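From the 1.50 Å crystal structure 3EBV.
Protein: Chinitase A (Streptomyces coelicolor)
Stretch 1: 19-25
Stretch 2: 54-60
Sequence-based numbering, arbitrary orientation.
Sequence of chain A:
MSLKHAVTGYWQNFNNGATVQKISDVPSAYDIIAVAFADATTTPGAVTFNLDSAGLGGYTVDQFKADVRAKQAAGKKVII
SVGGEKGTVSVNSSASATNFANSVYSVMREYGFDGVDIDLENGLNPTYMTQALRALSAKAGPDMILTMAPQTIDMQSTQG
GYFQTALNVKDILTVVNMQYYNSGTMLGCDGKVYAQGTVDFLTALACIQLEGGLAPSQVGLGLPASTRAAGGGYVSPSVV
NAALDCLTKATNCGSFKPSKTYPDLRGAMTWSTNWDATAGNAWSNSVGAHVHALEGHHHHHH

Stretch 1, residues 19-25: TVQKISD
Stretch 2, residues 54-60: AGLGGYT

Residues 19-22 form an extended loop, with phi/psi of -63/123, -72/137, -134/144 and -79/163 from Thr-19 to Lys-22. The chain then tightens into a 3-10 segment, where Ile-23, Ser-24 and Asp-25 adopt -56/-37, -66/-16 and -83/-15. Two hydrogen bonds fasten this transition: the backbone N of Asp-25 donates to O of Lys-22 (3.0 Å), while N of Lys-22 donates to OD2 of Asp-25 (2.8 Å), whose side chain has chi1 in m and chi2 at -44°.

The second stretch opens with a type I turn from Ala-54 to Gly-57. Gly-55 and Leu-56 occupy its central positions at -72/-14 and -110/28, and the closing bond from N of Gly-57 to O of Ala-54 is weak at 3.5 Å. Gly-57 (73/29) and Gly-58 (84/17) have positive phi, which favours glycine; Tyr-59 returns to -56/125, and Thr-60, at -93/155 with chi1 p, caps the following helix. In register, Val-20 CA lies 6.3 Å from Leu-56 CA, and Lys-22 CA lies 7.2 Å from Tyr-59 CA.

Tyr-59 dominates the contact. Its CA-to-CB bond points toward the first stretch, and chi1 t with chi2 30° carries OH to the start of the 3-10 segment, where it accepts a hydrogen bond from N of Ile-23 (2.9 Å, 152° at the hydrogen). Ile-23, m at both chi angles, also brings CB to 3.5 Å from Tyr-59 OH. Lys-22 (m, t, t, t) lays CG over one ring face, 3.8 Å from the Tyr-59 centroid and 20° off the normal, a CH-pi contact; the end of its side chain leads away. A smaller apolar contact joins Val-20 (t), whose CA-to-CB bond points toward the second stretch, to Leu-56 (m, t): CG1 of Val-20 meets CD2 of Leu-56 at 4.0 Å. Between them the stretches bury 288 Å², both sides summed.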

ATOM      1  N   THR A  19       1.181  18.820   4.447  1.00 12.92           N
ATOM      2  CA  THR A  19       2.400  19.442   3.940  1.00 13.37           C
ATOM      3  C   THR A  19       2.690  19.037   2.503  1.00 14.05           C
ATOM      4  O   THR A  19       2.788  17.846   2.207  1.00 13.78           O
ATOM      5  CB  THR A  19       3.613  19.055   4.835  1.00 12.58           C
ATOM      6  OG1 THR A  19       3.415  19.589   6.149  1.00 13.77           O
ATOM      7  CG2 THR A  19       4.934  19.606   4.295  1.00 13.87           C
ATOM      8  N   VAL A  20       2.799  20.012   1.606  1.00 14.40           N
ATOM      9  CA  VAL A  20       3.110  19.712   0.224  1.00 14.31           C
ATOM     10  C   VAL A  20       4.555  19.292   0.099  1.00 14.11           C
ATOM     11  O   VAL A  20       5.458  19.896   0.707  1.00 15.14           O
ATOM     12  CB  VAL A  20       2.810  20.953  -0.693  1.00 15.57           C
ATOM     13  CG1 VAL A  20       3.369  20.746  -2.096  1.00 17.20           C
ATOM     14  CG2 VAL A  20       1.315  21.164  -0.764  1.00 19.08           C
ATOM     15  N   GLN A  21       4.779  18.236  -0.694  1.00 13.87           N
ATOM     16  CA  GLN A  21       6.105  17.676  -0.867  1.00 13.46           C
ATOM     17  C   GLN A  21       6.415  17.398  -2.324  1.00 14.87           C
ATOM     18  O   GLN A  21       5.530  16.957  -3.066  1.00 14.83           O
ATOM     19  CB  GLN A  21       6.259  16.319  -0.124  1.00 14.13           C
ATOM     20  CG  GLN A  21       6.108  16.395   1.394  1.00 13.61           C
ATOM     21  CD  GLN A  21       6.329  15.050   2.043  1.00 14.07           C
ATOM     22  OE1 GLN A  21       5.679  14.066   1.661  1.00 15.51           O
ATOM     23  NE2 GLN A  21       7.209  14.991   3.050  1.00 13.51           N
ATOM     24  N   LYS A  22       7.674  17.617  -2.705  1.00 15.09           N
ATOM     25  CA  LYS A  22       8.210  16.993  -3.922  1.00 16.19           C
ATOM     26  C   LYS A  22       8.560  15.550  -3.575  1.00 14.68           C
ATOM     27  O   LYS A  22       8.692  15.200  -2.392  1.00 14.62           O
ATOM     28  CB  LYS A  22       9.458  17.733  -4.421  1.00 18.19           C
ATOM     29  CG  LYS A  22       9.136  19.178  -4.805  1.00 22.46           C
ATOM     30  CD  LYS A  22      10.387  19.942  -5.198  1.00 26.95           C
ATOM     31  CE  LYS A  22      10.019  21.344  -5.654  1.00 34.02           C
ATOM     32  NZ  LYS A  22      11.200  22.241  -5.880  1.00 37.21           N
ATOM     33  N   ILE A  23       8.738  14.710  -4.587  1.00 14.54           N
ATOM     34  CA  ILE A  23       9.243  13.362  -4.313  1.00 14.35           C
ATOM     35  C   ILE A  23      10.571  13.432  -3.548  1.00 14.59           C
ATOM     36  O   ILE A  23      10.839  12.605  -2.688  1.00 14.94           O
ATOM     37  CB  ILE A  23       9.385  12.550  -5.643  1.00 14.17           C
ATOM     38  CG1 ILE A  23       7.986  12.186  -6.192  1.00 15.13           C
ATOM     39  CG2 ILE A  23      10.333  11.338  -5.484  1.00 14.70           C
ATOM     40  CD1 ILE A  23       7.251  11.035  -5.392  1.00 15.44           C
ATOM     41  N   SER A  24      11.430  14.402  -3.869  1.00 15.46           N
ATOM     42  CA  SER A  24      12.745  14.527  -3.219  1.00 15.77           C
ATOM     43  C   SER A  24      12.630  14.882  -1.731  1.00 15.76           C
ATOM     44  O   SER A  24      13.605  14.705  -0.988  1.00 16.87           O
ATOM     45  CB  SER A  24      13.566  15.619  -3.909  1.00 17.24           C
ATOM     46  OG  SER A  24      12.842  16.846  -3.892  1.00 19.48           O
ATOM     47  N   ASP A  25      11.459  15.356  -1.289  1.00 15.11           N
ATOM     48  CA  ASP A  25      11.271  15.659   0.131  1.00 15.18           C
ATOM     49  C   ASP A  25      10.900  14.437   0.978  1.00 14.40           C
ATOM     50  O   ASP A  25      10.900  14.496   2.205  1.00 15.02           O
ATOM     51  CB  ASP A  25      10.154  16.682   0.342  1.00 14.89           C
ATOM     52  CG  ASP A  25      10.484  18.049  -0.234  1.00 17.96           C
ATOM     53  OD1 ASP A  25      11.636  18.504  -0.027  1.00 18.64           O
ATOM     54  OD2 ASP A  25       9.555  18.636  -0.830  1.00 19.79           O
ATOM     55  N   ALA A  54       0.216  22.627 -10.630  1.00 28.18           N
ATOM     56  CA  ALA A  54      -0.423  23.811 -10.041  1.00 29.60           C
ATOM     57  C   ALA A  54      -0.655  23.667  -8.533  1.00 29.71           C
ATOM     58  O   ALA A  54      -0.270  24.548  -7.757  1.00 31.84           O
ATOM     59  CB  ALA A  54      -1.727  24.103 -10.749  1.00 29.81           C
ATOM     60  N   GLY A  55      -1.264  22.560  -8.116  1.00 28.65           N
ATOM     61  CA  GLY A  55      -1.547  22.353  -6.701  1.00 26.99           C
ATOM     62  C   GLY A  55      -0.317  22.062  -5.850  1.00 26.24           C
ATOM     63  O   GLY A  55      -0.374  22.099  -4.610  1.00 27.06           O
ATOM     64  N   LEU A  56       0.796  21.746  -6.499  1.00 24.65           N
ATOM     65  CA  LEU A  56       2.026  21.377  -5.787  1.00 24.16           C
ATOM     66  C   LEU A  56       3.108  22.442  -5.900  1.00 25.08           C
ATOM     67  O   LEU A  56       4.310  22.143  -5.833  1.00 24.90           O
ATOM     68  CB  LEU A  56       2.573  20.024  -6.271  1.00 23.65           C
ATOM     69  CG  LEU A  56       1.603  18.832  -6.149  1.00 21.86           C
ATOM     70  CD1 LEU A  56       2.217  17.627  -6.867  1.00 20.52           C
ATOM     71  CD2 LEU A  56       1.290  18.559  -4.673  1.00 21.86           C
ATOM     72  N   GLY A  57       2.670  23.690  -6.074  1.00 25.45           N
ATOM     73  CA  GLY A  57       3.588  24.839  -6.052  1.00 25.66           C
ATOM     74  C   GLY A  57       4.459  24.936  -7.296  1.00 26.05           C
ATOM     75  O   GLY A  57       5.587  25.437  -7.238  1.00 26.57           O
ATOM     76  N   GLY A  58       3.943  24.450  -8.419  1.00 26.10           N
ATOM     77  CA  GLY A  58       4.635  24.575  -9.700  1.00 26.09           C
ATOM     78  C   GLY A  58       5.686  23.513  -9.985  1.00 26.67           C
ATOM     79  O   GLY A  58       6.525  23.679 -10.858  1.00 28.05           O
ATOM     80  N   TYR A  59       5.637  22.411  -9.237  1.00 25.72           N
ATOM     81  CA  TYR A  59       6.501  21.258  -9.449  1.00 24.27           C
ATOM     82  C   TYR A  59       6.360  20.756 -10.880  1.00 23.83           C
ATOM     83  O   TYR A  59       5.241  20.464 -11.316  1.00 24.06           O
ATOM     84  CB  TYR A  59       6.014  20.183  -8.469  1.00 23.04           C
ATOM     85  CG  TYR A  59       6.858  18.954  -8.249  1.00 21.43           C
ATOM     86  CD1 TYR A  59       8.256  18.966  -8.363  1.00 20.49           C
ATOM     87  CD2 TYR A  59       6.244  17.772  -7.814  1.00 20.34           C
ATOM     88  CE1 TYR A  59       9.023  17.800  -8.112  1.00 19.79           C
ATOM     89  CE2 TYR A  59       6.998  16.622  -7.568  1.00 17.33           C
ATOM     90  CZ  TYR A  59       8.357  16.632  -7.693  1.00 19.57           C
ATOM     91  OH  TYR A  59       9.077  15.507  -7.400  1.00 18.44           O
ATOM     92  N   THR A  60       7.469  20.661 -11.610  1.00 23.33           N
ATOM     93  CA  THR A  60       7.392  20.340 -13.037  1.00 23.85           C
ATOM     94  C   THR A  60       7.518  18.832 -13.301  1.00 23.39           C
ATOM     95  O   THR A  60       8.129  18.098 -12.496  1.00 22.85           O
ATOM     96  CB  THR A  60       8.491  21.048 -13.859  1.00 23.95           C
ATOM     97  OG1 THR A  60       9.770  20.504 -13.517  1.00 24.02           O
ATOM     98  CG2 THR A  60       8.473  22.582 -13.595  1.00 25.93           C
TER